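Local coordinates for ABC transporter, substrate binding protein (Agrobacterium tumefaciens, PDB 3C9H) that probably captures a solute in the periplasm and delivers it to an ABC transporter of the inner membrane, and binds a magnesium ion, at residues L36-L42 / T87-S93; L42-A47 / H64-M68; M50-F54 / R279-F284; G106-S111 / L266-A271. One frame throughout, in Å; residues are numbered along the deposited sequence.

Interaction 1: residues L36-L42 / T87-S93. With MG (magnesium ion), chain C.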
# COMPACT_ATOMS: atom_id res chain seq x y z
N LEU A 36 -19.38 10.59 7.28
CA LEU A 36 -18.43 9.48 7.38
C LEU A 36 -17.01 10.02 7.50
O LEU A 36 -16.56 10.85 6.69
CB LEU A 36 -18.52 8.60 6.12
CG LEU A 36 -17.48 7.50 5.97
CD1 LEU A 36 -17.79 6.32 6.94
CD2 LEU A 36 -17.40 7.06 4.53
N VAL A 37 -16.29 9.56 8.51
CA VAL A 37 -14.91 9.94 8.69
C VAL A 37 -14.03 8.74 8.31
O VAL A 37 -14.19 7.65 8.86
CB VAL A 37 -14.60 10.41 10.11
CG1 VAL A 37 -13.13 10.71 10.24
CG2 VAL A 37 -15.45 11.69 10.44
N VAL A 38 -13.09 8.97 7.40
CA VAL A 38 -12.17 7.92 6.91
C VAL A 38 -10.72 8.32 7.19
O VAL A 38 -10.31 9.42 6.84
CB VAL A 38 -12.38 7.71 5.36
CG1 VAL A 38 -11.42 6.66 4.80
CG2 VAL A 38 -13.86 7.40 5.02
N TYR A 39 -9.95 7.46 7.86
CA TYR A 39 -8.48 7.57 7.83
C TYR A 39 -7.93 6.56 6.83
O TYR A 39 -8.11 5.35 7.00
CB TYR A 39 -7.82 7.31 9.18
CG TYR A 39 -8.31 8.17 10.33
CD1 TYR A 39 -9.08 9.31 10.12
CD2 TYR A 39 -7.98 7.81 11.65
CE1 TYR A 39 -9.52 10.07 11.21
CE2 TYR A 39 -8.42 8.53 12.70
CZ TYR A 39 -9.18 9.67 12.49
OH TYR A 39 -9.60 10.39 13.59
N SER A 40 -7.26 7.07 5.80
CA SER A 40 -6.79 6.24 4.68
C SER A 40 -5.43 6.64 4.14
O SER A 40 -5.03 7.79 4.16
CB SER A 40 -7.82 6.26 3.57
OG SER A 40 -7.38 5.62 2.39
N SER A 41 -4.68 5.65 3.69
CA SER A 41 -3.40 5.91 3.09
C SER A 41 -3.50 5.99 1.57
O SER A 41 -2.51 6.26 0.94
CB SER A 41 -2.37 4.87 3.50
OG SER A 41 -2.65 3.58 2.94
N LEU A 42 -4.69 5.72 1.02
CA LEU A 42 -4.89 5.76 -0.42
C LEU A 42 -4.87 7.23 -0.84
O LEU A 42 -5.70 8.04 -0.40
CB LEU A 42 -6.19 5.06 -0.83
CG LEU A 42 -6.53 5.05 -2.35
CD1 LEU A 42 -5.46 4.37 -3.21
CD2 LEU A 42 -7.86 4.42 -2.65
N THR A 87 -13.13 8.01 17.10
CA THR A 87 -12.10 7.95 16.08
C THR A 87 -12.78 7.77 14.73
O THR A 87 -13.99 7.92 14.61
CB THR A 87 -11.03 6.85 16.45
OG1 THR A 87 -9.84 7.01 15.66
CG2 THR A 87 -11.55 5.41 16.26
N ALA A 88 -12.01 7.45 13.70
CA ALA A 88 -12.54 7.25 12.34
C ALA A 88 -13.61 6.15 12.32
O ALA A 88 -13.62 5.24 13.17
CB ALA A 88 -11.41 6.88 11.38
N ASP A 89 -14.48 6.23 11.32
CA ASP A 89 -15.49 5.22 11.10
C ASP A 89 -14.96 4.06 10.23
O ASP A 89 -15.54 2.96 10.24
CB ASP A 89 -16.69 5.88 10.44
CG ASP A 89 -17.24 7.05 11.26
OD1 ASP A 89 -17.30 6.90 12.49
OD2 ASP A 89 -17.58 8.11 10.71
N PHE A 90 -13.91 4.35 9.45
CA PHE A 90 -13.25 3.40 8.54
C PHE A 90 -11.75 3.72 8.46
O PHE A 90 -11.36 4.89 8.29
CB PHE A 90 -13.88 3.46 7.14
CG PHE A 90 -13.43 2.36 6.21
CD1 PHE A 90 -13.68 1.02 6.50
CD2 PHE A 90 -12.78 2.65 5.04
CE1 PHE A 90 -13.24 0.02 5.62
CE2 PHE A 90 -12.35 1.65 4.17
CZ PHE A 90 -12.59 0.33 4.47
N ALA A 91 -10.92 2.68 8.64
CA ALA A 91 -9.49 2.78 8.53
C ALA A 91 -9.08 1.92 7.36
O ALA A 91 -9.43 0.74 7.30
CB ALA A 91 -8.80 2.30 9.81
N PHE A 92 -8.33 2.50 6.45
CA PHE A 92 -7.94 1.81 5.21
C PHE A 92 -6.45 2.02 4.96
O PHE A 92 -6.00 3.16 4.70
CB PHE A 92 -8.79 2.37 4.07
CG PHE A 92 -8.64 1.64 2.74
CD1 PHE A 92 -8.85 0.28 2.66
CD2 PHE A 92 -8.35 2.34 1.57
CE1 PHE A 92 -8.73 -0.39 1.46
CE2 PHE A 92 -8.25 1.66 0.36
CZ PHE A 92 -8.44 0.29 0.33
N SER A 93 -5.67 0.94 5.05
CA SER A 93 -4.22 1.03 5.11
C SER A 93 -3.52 -0.11 4.40
O SER A 93 -3.94 -1.28 4.49
CB SER A 93 -3.78 1.03 6.57
OG SER A 93 -2.38 1.08 6.69
MG MG C . -0.54 7.26 0.40
O HOH W 1 -4.85 2.28 1.94
O HOH W 2 -0.92 9.21 1.52

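Interaction 2: residues L42-A47 / H64-M68. With MG (magnesium ion), chain C.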
# COMPACT_ATOMS: atom_id res chain seq x y z
N LEU A 42 -4.69 5.72 1.02
CA LEU A 42 -4.89 5.76 -0.42
C LEU A 42 -4.87 7.23 -0.84
O LEU A 42 -5.70 8.04 -0.40
CB LEU A 42 -6.19 5.06 -0.83
CG LEU A 42 -6.53 5.05 -2.35
CD1 LEU A 42 -5.46 4.37 -3.21
CD2 LEU A 42 -7.86 4.42 -2.65
N ASP A 43 -3.90 7.58 -1.69
CA ASP A 43 -3.73 8.99 -2.10
C ASP A 43 -5.06 9.54 -2.62
O ASP A 43 -5.72 8.93 -3.49
CB ASP A 43 -2.67 9.12 -3.20
CG ASP A 43 -1.26 8.82 -2.72
OD1 ASP A 43 -1.07 8.33 -1.59
OD2 ASP A 43 -0.32 9.08 -3.49
N GLU A 44 -5.44 10.70 -2.08
CA GLU A 44 -6.79 11.25 -2.29
C GLU A 44 -7.24 11.34 -3.75
O GLU A 44 -8.38 10.99 -4.02
CB GLU A 44 -6.95 12.58 -1.57
CG GLU A 44 -8.39 13.12 -1.59
CD GLU A 44 -8.70 14.01 -2.77
OE1 GLU A 44 -7.77 14.29 -3.57
OE2 GLU A 44 -9.87 14.46 -2.87
N PRO A 45 -6.38 11.79 -4.68
CA PRO A 45 -6.88 11.85 -6.07
C PRO A 45 -7.25 10.51 -6.66
O PRO A 45 -8.18 10.44 -7.44
CB PRO A 45 -5.75 12.55 -6.83
CG PRO A 45 -4.98 13.28 -5.77
CD PRO A 45 -5.03 12.36 -4.58
N LEU A 46 -6.57 9.44 -6.25
CA LEU A 46 -6.96 8.10 -6.68
C LEU A 46 -8.21 7.59 -5.93
O LEU A 46 -8.98 6.75 -6.44
CB LEU A 46 -5.77 7.15 -6.48
CG LEU A 46 -5.39 6.08 -7.50
CD1 LEU A 46 -5.58 6.49 -8.97
CD2 LEU A 46 -3.94 5.66 -7.20
N ALA A 47 -8.42 8.10 -4.72
CA ALA A 47 -9.57 7.72 -3.90
C ALA A 47 -10.89 8.35 -4.38
O ALA A 47 -11.97 7.83 -4.11
CB ALA A 47 -9.30 8.06 -2.43
N HIS A 64 -15.79 12.76 5.03
CA HIS A 64 -14.63 13.45 5.54
C HIS A 64 -13.41 12.51 5.41
O HIS A 64 -13.23 11.55 6.21
CB HIS A 64 -14.91 13.82 7.00
CG HIS A 64 -13.82 14.60 7.66
ND1 HIS A 64 -12.54 14.11 7.81
CD2 HIS A 64 -13.83 15.80 8.27
CE1 HIS A 64 -11.81 15.00 8.45
NE2 HIS A 64 -12.58 16.03 8.76
N TYR A 65 -12.60 12.76 4.39
CA TYR A 65 -11.55 11.85 3.98
C TYR A 65 -10.21 12.40 4.40
O TYR A 65 -9.81 13.45 3.91
CB TYR A 65 -11.57 11.63 2.45
CG TYR A 65 -10.64 10.56 1.96
CD1 TYR A 65 -11.06 9.21 1.89
CD2 TYR A 65 -9.32 10.85 1.55
CE1 TYR A 65 -10.21 8.20 1.39
CE2 TYR A 65 -8.47 9.84 1.07
CZ TYR A 65 -8.92 8.52 1.00
OH TYR A 65 -8.08 7.50 0.52
N GLU A 66 -9.52 11.68 5.28
CA GLU A 66 -8.18 12.03 5.72
C GLU A 66 -7.13 11.08 5.17
O GLU A 66 -7.08 9.89 5.51
CB GLU A 66 -8.09 12.08 7.26
CG GLU A 66 -9.17 12.91 7.90
CD GLU A 66 -8.73 13.61 9.19
OE1 GLU A 66 -7.51 13.71 9.48
OE2 GLU A 66 -9.63 14.10 9.91
N ASP A 67 -6.28 11.64 4.32
CA ASP A 67 -5.19 10.96 3.64
C ASP A 67 -3.96 11.18 4.51
O ASP A 67 -3.48 12.30 4.69
CB ASP A 67 -5.07 11.55 2.22
CG ASP A 67 -3.84 11.12 1.45
OD1 ASP A 67 -2.97 10.38 1.96
OD2 ASP A 67 -3.74 11.54 0.28
N MET A 68 -3.44 10.09 5.04
CA MET A 68 -2.34 10.12 5.96
C MET A 68 -1.45 8.88 5.82
O MET A 68 -1.85 7.87 5.23
CB MET A 68 -2.87 10.28 7.40
CG MET A 68 -3.52 9.08 8.05
SD MET A 68 -4.37 9.37 9.66
CE MET A 68 -5.76 10.27 9.07
MG MG C . -0.54 7.26 0.40
O HOH W 2 -0.92 9.21 1.52

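Interaction 3: residues M50-F54 / R279-F284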
# COMPACT_ATOMS: atom_id res chain seq x y z
N MET A 50 -13.78 6.34 -5.91
CA MET A 50 -14.43 5.49 -4.90
C MET A 50 -15.38 6.31 -4.04
O MET A 50 -16.53 5.90 -3.79
CB MET A 50 -13.41 4.76 -4.04
CG MET A 50 -12.57 3.73 -4.79
SD MET A 50 -13.44 2.35 -5.59
CE MET A 50 -13.86 1.42 -4.12
N ILE A 51 -14.91 7.48 -3.60
CA ILE A 51 -15.74 8.39 -2.83
C ILE A 51 -16.99 8.80 -3.64
O ILE A 51 -18.11 8.78 -3.13
CB ILE A 51 -14.93 9.61 -2.35
CG1 ILE A 51 -13.84 9.17 -1.35
CG2 ILE A 51 -15.83 10.62 -1.69
CD1 ILE A 51 -12.66 10.12 -1.19
N GLU A 52 -16.80 9.17 -4.90
CA GLU A 52 -17.93 9.56 -5.76
C GLU A 52 -18.92 8.41 -5.93
O GLU A 52 -20.13 8.62 -5.87
CB GLU A 52 -17.42 10.06 -7.10
CG GLU A 52 -16.74 11.42 -6.98
CD GLU A 52 -15.99 11.86 -8.25
OE1 GLU A 52 -15.82 11.04 -9.19
OE2 GLU A 52 -15.54 13.04 -8.26
N GLY A 53 -18.42 7.20 -6.14
CA GLY A 53 -19.28 6.02 -6.30
C GLY A 53 -20.11 5.75 -5.07
O GLY A 53 -21.32 5.51 -5.14
N PHE A 54 -19.45 5.80 -3.92
CA PHE A 54 -20.12 5.65 -2.64
C PHE A 54 -21.22 6.69 -2.46
O PHE A 54 -22.33 6.35 -2.05
CB PHE A 54 -19.09 5.75 -1.50
CG PHE A 54 -19.72 5.71 -0.13
CD1 PHE A 54 -20.16 4.49 0.40
CD2 PHE A 54 -19.91 6.88 0.61
CE1 PHE A 54 -20.76 4.45 1.67
CE2 PHE A 54 -20.52 6.84 1.87
CZ PHE A 54 -20.93 5.64 2.40
N ARG A 279 -20.95 0.62 5.97
CA ARG A 279 -21.55 0.89 4.65
C ARG A 279 -20.47 1.13 3.60
O ARG A 279 -20.56 0.64 2.47
CB ARG A 279 -22.48 2.11 4.68
CG ARG A 279 -23.59 1.94 3.63
CD ARG A 279 -24.47 3.14 3.46
NE ARG A 279 -25.23 3.43 4.66
CZ ARG A 279 -26.11 4.42 4.79
NH1 ARG A 279 -26.34 5.27 3.79
NH2 ARG A 279 -26.74 4.59 5.95
N TYR A 280 -19.48 1.93 3.97
CA TYR A 280 -18.34 2.23 3.11
C TYR A 280 -17.52 0.95 2.84
O TYR A 280 -17.16 0.64 1.69
CB TYR A 280 -17.49 3.27 3.80
CG TYR A 280 -16.49 3.99 2.95
CD1 TYR A 280 -16.89 4.99 2.07
CD2 TYR A 280 -15.13 3.73 3.07
CE1 TYR A 280 -15.94 5.71 1.30
CE2 TYR A 280 -14.18 4.45 2.31
CZ TYR A 280 -14.60 5.43 1.44
OH TYR A 280 -13.67 6.13 0.68
N LEU A 281 -17.23 0.20 3.90
CA LEU A 281 -16.57 -1.11 3.72
C LEU A 281 -17.33 -2.03 2.77
O LEU A 281 -16.77 -2.60 1.84
CB LEU A 281 -16.39 -1.78 5.09
CG LEU A 281 -15.78 -3.16 5.11
CD1 LEU A 281 -14.44 -3.24 4.29
CD2 LEU A 281 -15.62 -3.64 6.55
N GLU A 282 -18.64 -2.16 2.98
CA GLU A 282 -19.47 -2.92 2.07
C GLU A 282 -19.31 -2.41 0.62
O GLU A 282 -19.20 -3.21 -0.31
CB GLU A 282 -20.93 -2.83 2.49
CG GLU A 282 -21.84 -3.84 1.85
CD GLU A 282 -23.10 -4.03 2.66
OE1 GLU A 282 -23.82 -3.02 2.81
OE2 GLU A 282 -23.34 -5.17 3.18
N PHE A 283 -19.29 -1.09 0.43
CA PHE A 283 -19.11 -0.55 -0.90
C PHE A 283 -17.75 -0.94 -1.51
O PHE A 283 -17.67 -1.37 -2.66
CB PHE A 283 -19.32 0.97 -0.94
CG PHE A 283 -19.09 1.56 -2.30
CD1 PHE A 283 -20.10 1.56 -3.26
CD2 PHE A 283 -17.84 2.03 -2.65
CE1 PHE A 283 -19.85 2.07 -4.54
CE2 PHE A 283 -17.58 2.54 -3.93
CZ PHE A 283 -18.58 2.56 -4.87
N PHE A 284 -16.68 -0.81 -0.73
CA PHE A 284 -15.35 -1.24 -1.14
C PHE A 284 -15.26 -2.73 -1.47
O PHE A 284 -14.39 -3.12 -2.23
CB PHE A 284 -14.30 -0.86 -0.09
CG PHE A 284 -13.71 0.52 -0.29
CD1 PHE A 284 -12.33 0.70 -0.46
CD2 PHE A 284 -14.55 1.63 -0.35
CE1 PHE A 284 -11.80 1.96 -0.66
CE2 PHE A 284 -14.03 2.90 -0.56
CZ PHE A 284 -12.65 3.07 -0.71

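Interaction 4: residues G106-S111 / L266-A271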
# COMPACT_ATOMS: atom_id res chain seq x y z
N GLY A 106 -7.89 -5.15 19.94
CA GLY A 106 -9.20 -4.66 20.36
C GLY A 106 -9.62 -3.31 19.82
O GLY A 106 -10.66 -2.80 20.22
N TYR A 107 -8.82 -2.73 18.91
CA TYR A 107 -9.10 -1.42 18.34
C TYR A 107 -10.05 -1.44 17.13
O TYR A 107 -10.46 -0.38 16.65
CB TYR A 107 -7.78 -0.69 18.00
CG TYR A 107 -6.99 -0.31 19.23
CD1 TYR A 107 -7.19 0.92 19.87
CD2 TYR A 107 -6.07 -1.19 19.79
CE1 TYR A 107 -6.49 1.26 21.03
CE2 TYR A 107 -5.34 -0.85 20.95
CZ TYR A 107 -5.57 0.36 21.56
OH TYR A 107 -4.86 0.68 22.69
N ALA A 108 -10.40 -2.63 16.65
CA ALA A 108 -11.38 -2.80 15.60
C ALA A 108 -12.66 -3.42 16.19
O ALA A 108 -12.69 -3.86 17.35
CB ALA A 108 -10.82 -3.66 14.47
N GLN A 109 -13.72 -3.43 15.38
CA GLN A 109 -14.93 -4.17 15.71
C GLN A 109 -15.36 -4.99 14.49
O GLN A 109 -15.05 -4.64 13.35
CB GLN A 109 -16.04 -3.24 16.20
CG GLN A 109 -16.46 -2.15 15.22
CD GLN A 109 -17.62 -1.33 15.75
OE1 GLN A 109 -18.74 -1.82 15.81
NE2 GLN A 109 -17.36 -0.09 16.13
N ARG A 110 -16.05 -6.09 14.76
CA ARG A 110 -16.46 -7.04 13.74
C ARG A 110 -17.47 -6.39 12.81
O ARG A 110 -18.34 -5.61 13.23
CB ARG A 110 -17.06 -8.29 14.42
CG ARG A 110 -17.41 -9.43 13.50
CD ARG A 110 -17.97 -10.65 14.30
NE ARG A 110 -18.14 -11.84 13.47
CZ ARG A 110 -17.28 -12.86 13.40
NH1 ARG A 110 -16.15 -12.86 14.11
NH2 ARG A 110 -17.56 -13.89 12.62
N SER A 111 -17.35 -6.75 11.54
CA SER A 111 -18.26 -6.27 10.52
C SER A 111 -18.82 -7.46 9.76
O SER A 111 -18.18 -7.98 8.85
CB SER A 111 -17.53 -5.36 9.53
OG SER A 111 -17.12 -4.18 10.16
N LEU A 266 -10.99 -1.86 7.91
CA LEU A 266 -11.67 -2.24 9.18
C LEU A 266 -12.41 -1.03 9.74
O LEU A 266 -12.12 0.09 9.37
CB LEU A 266 -10.66 -2.78 10.19
CG LEU A 266 -9.54 -1.85 10.69
CD1 LEU A 266 -10.07 -0.91 11.79
CD2 LEU A 266 -8.28 -2.65 11.20
N VAL A 267 -13.40 -1.29 10.60
CA VAL A 267 -14.16 -0.29 11.31
C VAL A 267 -13.63 -0.28 12.73
O VAL A 267 -13.69 -1.30 13.41
CB VAL A 267 -15.67 -0.65 11.35
CG1 VAL A 267 -16.43 0.31 12.28
CG2 VAL A 267 -16.24 -0.66 9.93
N PRO A 268 -13.07 0.86 13.16
CA PRO A 268 -12.59 1.00 14.52
C PRO A 268 -13.69 0.79 15.58
O PRO A 268 -14.85 1.16 15.40
CB PRO A 268 -12.05 2.45 14.55
CG PRO A 268 -11.67 2.73 13.09
CD PRO A 268 -12.80 2.07 12.35
N GLU A 269 -13.31 0.17 16.69
CA GLU A 269 -14.16 0.01 17.86
C GLU A 269 -14.77 1.34 18.34
O GLU A 269 -15.94 1.37 18.74
CB GLU A 269 -13.33 -0.61 18.98
CG GLU A 269 -14.12 -1.01 20.19
CD GLU A 269 -14.26 0.09 21.22
OE1 GLU A 269 -13.54 1.12 21.12
OE2 GLU A 269 -15.08 -0.08 22.17
N ALA A 270 -13.98 2.42 18.26
CA ALA A 270 -14.40 3.76 18.76
C ALA A 270 -14.96 4.68 17.67
O ALA A 270 -15.04 5.90 17.85
CB ALA A 270 -13.24 4.42 19.44
N ALA A 271 -15.35 4.10 16.55
CA ALA A 271 -16.03 4.83 15.49
C ALA A 271 -17.21 5.60 16.07
O ALA A 271 -17.95 5.06 16.89
CB ALA A 271 -16.53 3.86 14.43
O HOH W 3 -10.96 2.09 17.93
O HOH W 4 -14.32 -4.13 10.83
O HOH W 5 -18.28 2.42 17.50

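Interaction 1: residues L36-L42 / T87-S93
The clearest fit of bump to hollow is A88 against Y39: the methyl CB of A88 sits 3.4 Å from the centroid of the Y39 ring, a CH-pi contact that covers one face of the ring. The far end of that ring points to E80, which takes the Y39 hydroxyl and T87 OG1. The strands run parallel, their segment axes 4.8 Å apart at closest approach and inclined by 18°, as neighbours in the sheet of a periplasmic-binding-protein domain, joined by Y39 N to F90 O (3.0 Å) and F92 N to Y39 O (2.9 Å). On the face opposite Y39, V38 CG1 meets the edge of F90 at CD2 (4.2 Å), while S40 OG, hydrogen-bonded to Y65 OH, and L42 CD2 reach the edge of F92. D89 fits against L36, its CB 3.7 Å from L36 CD1, and its OD2 accepts from V37 N at 2.9 Å while OD1 takes N273 N. Past the strand end, S41 O binds the magnesium ion at 2.3 Å.

Interaction 2: residues L42-A47 / H64-M68
A beta-alpha-beta unit, strand 35-40, helix 44-57 and strand 62-67, returns here on itself: the second strand sends two side chains back to the loop and first turn of the helix that precede it. Both Y65 and D67 use the t rotamer, which carries their polar ends across the gap. Y65 reaches far enough for OH to donate to L42 O at 2.6 Å; the same hydroxyl pairs with S40 OG, and A47 CB packs 3.5 Å from Y65 CZ. D67, with chi2 near 0°, sets OD2 where it accepts from E44 N (3.0 Å), a backbone amide in the first turn of the helix. E44, also t at chi1, lays CG 4.0 Å from Y65 CD2 and then leads its carboxylate away from the strand. D43, at the N-cap position, makes no capping bond through its side chain. Its CA-to-CB bond points away from the strand, and with chi1 in m D43 OD1 coordinates the magnesium ion at 2.3 Å.

Interaction 3: residues M50-F54 / R279-F284
F54 lies under the edge of Y280, which points at the face of the F54 ring in a T-shaped pair with centroids 5.0 Å apart and planes at 73°. Its t rotamer sends the ring across to helix 274-285, where F54 CE1 comes within 3.6 Å of Y280 CA and F54 CD1 within 3.9 Å of F283 CB. The F283 ring presses on the other helix: its CZ is 3.5 Å from both G53 C and F54 N. A CB on G53 would clash with that ring. One turn earlier, M50 CE lies over the face of F284, 3.7 Å from its centroid, a CH-pi contact, and M50 SD, 5.1 Å from it, adds an oblique Met-aromatic one. The axes of these short segments come within 10.5 Å and cross at 112°, on one side of the sheet, with L36 and V38 touching Y280. At the margin R279 NH1 hydrogen-bonds N58 OD1; between these segments, rings, a thioether and aliphatic carbon meet by shape and burial rather than directional polar bonds.

Interaction 4: residues G106-S111 / L266-A271
The long strand 258-268 reaches its end here, and following it from L266 shows how a short segment is added beside it. L266 offers its CD1 to A108 CB at 3.9 Å, while its backbone turns to strand 90-93 through a bond to A91. V267 pairs through its backbone: its O accepts from Q109 N at 2.9 Å, its N donates to a water that also joins Q109 O and S111 OG, and its CG1 lies 3.8 Å from Q109 CG and its CG2 3.6 Å from S111 OG. P268 faces A108 as an antiparallel non-hydrogen-bonded pair, their CA atoms 4.1 Å apart, and P268 CA also approaches Y107 O at 3.3 Å in a CA-H...O contact. From P268 the chain enters a type I beta turn. P268 O accepts both A271 N, at 3.2 Å, and the side-chain amide of Q109, whose NE2 lies 2.9 Å away. E269 donates its N to Y107 O at 2.9 Å, and its CB sits 3.7 Å from G106 O. A270 N is tied to Y107 O through a second water. At A271, a third water links A271 O and E269 O to Q109 NE2. The arrangement is that of a short, weakly bonded antiparallel strand at about 108-109, added to the end of a long strand in the sheet of a periplasmic-binding-protein fold.

Strand 90-93 is the bridge of the group: interaction 1 pairs it with strand 35-40, and on its other side A91 N reaches L266 O of interaction 4 at 2.9 Å. Interaction 2 adds strand 62-67 beyond strand 35-40, with L36 O 2.6 Å from H64 N. Interaction 3 packs helices against this sheet, Y280 CD2 lying 3.3 Å from F90 CD2 and I51 CD1 3.6 Å from Y65 CD1. Magnesium binds where interactions 1 and 2 share L42, through S41 O and D43 OD1; a citrate, probably from crystallisation, lies beside them. Interaction 3 stands farther off, the F284 side chain about 12 Å from the metal, and interactions 2 and 4, with centres about 20 Å apart, do not touch.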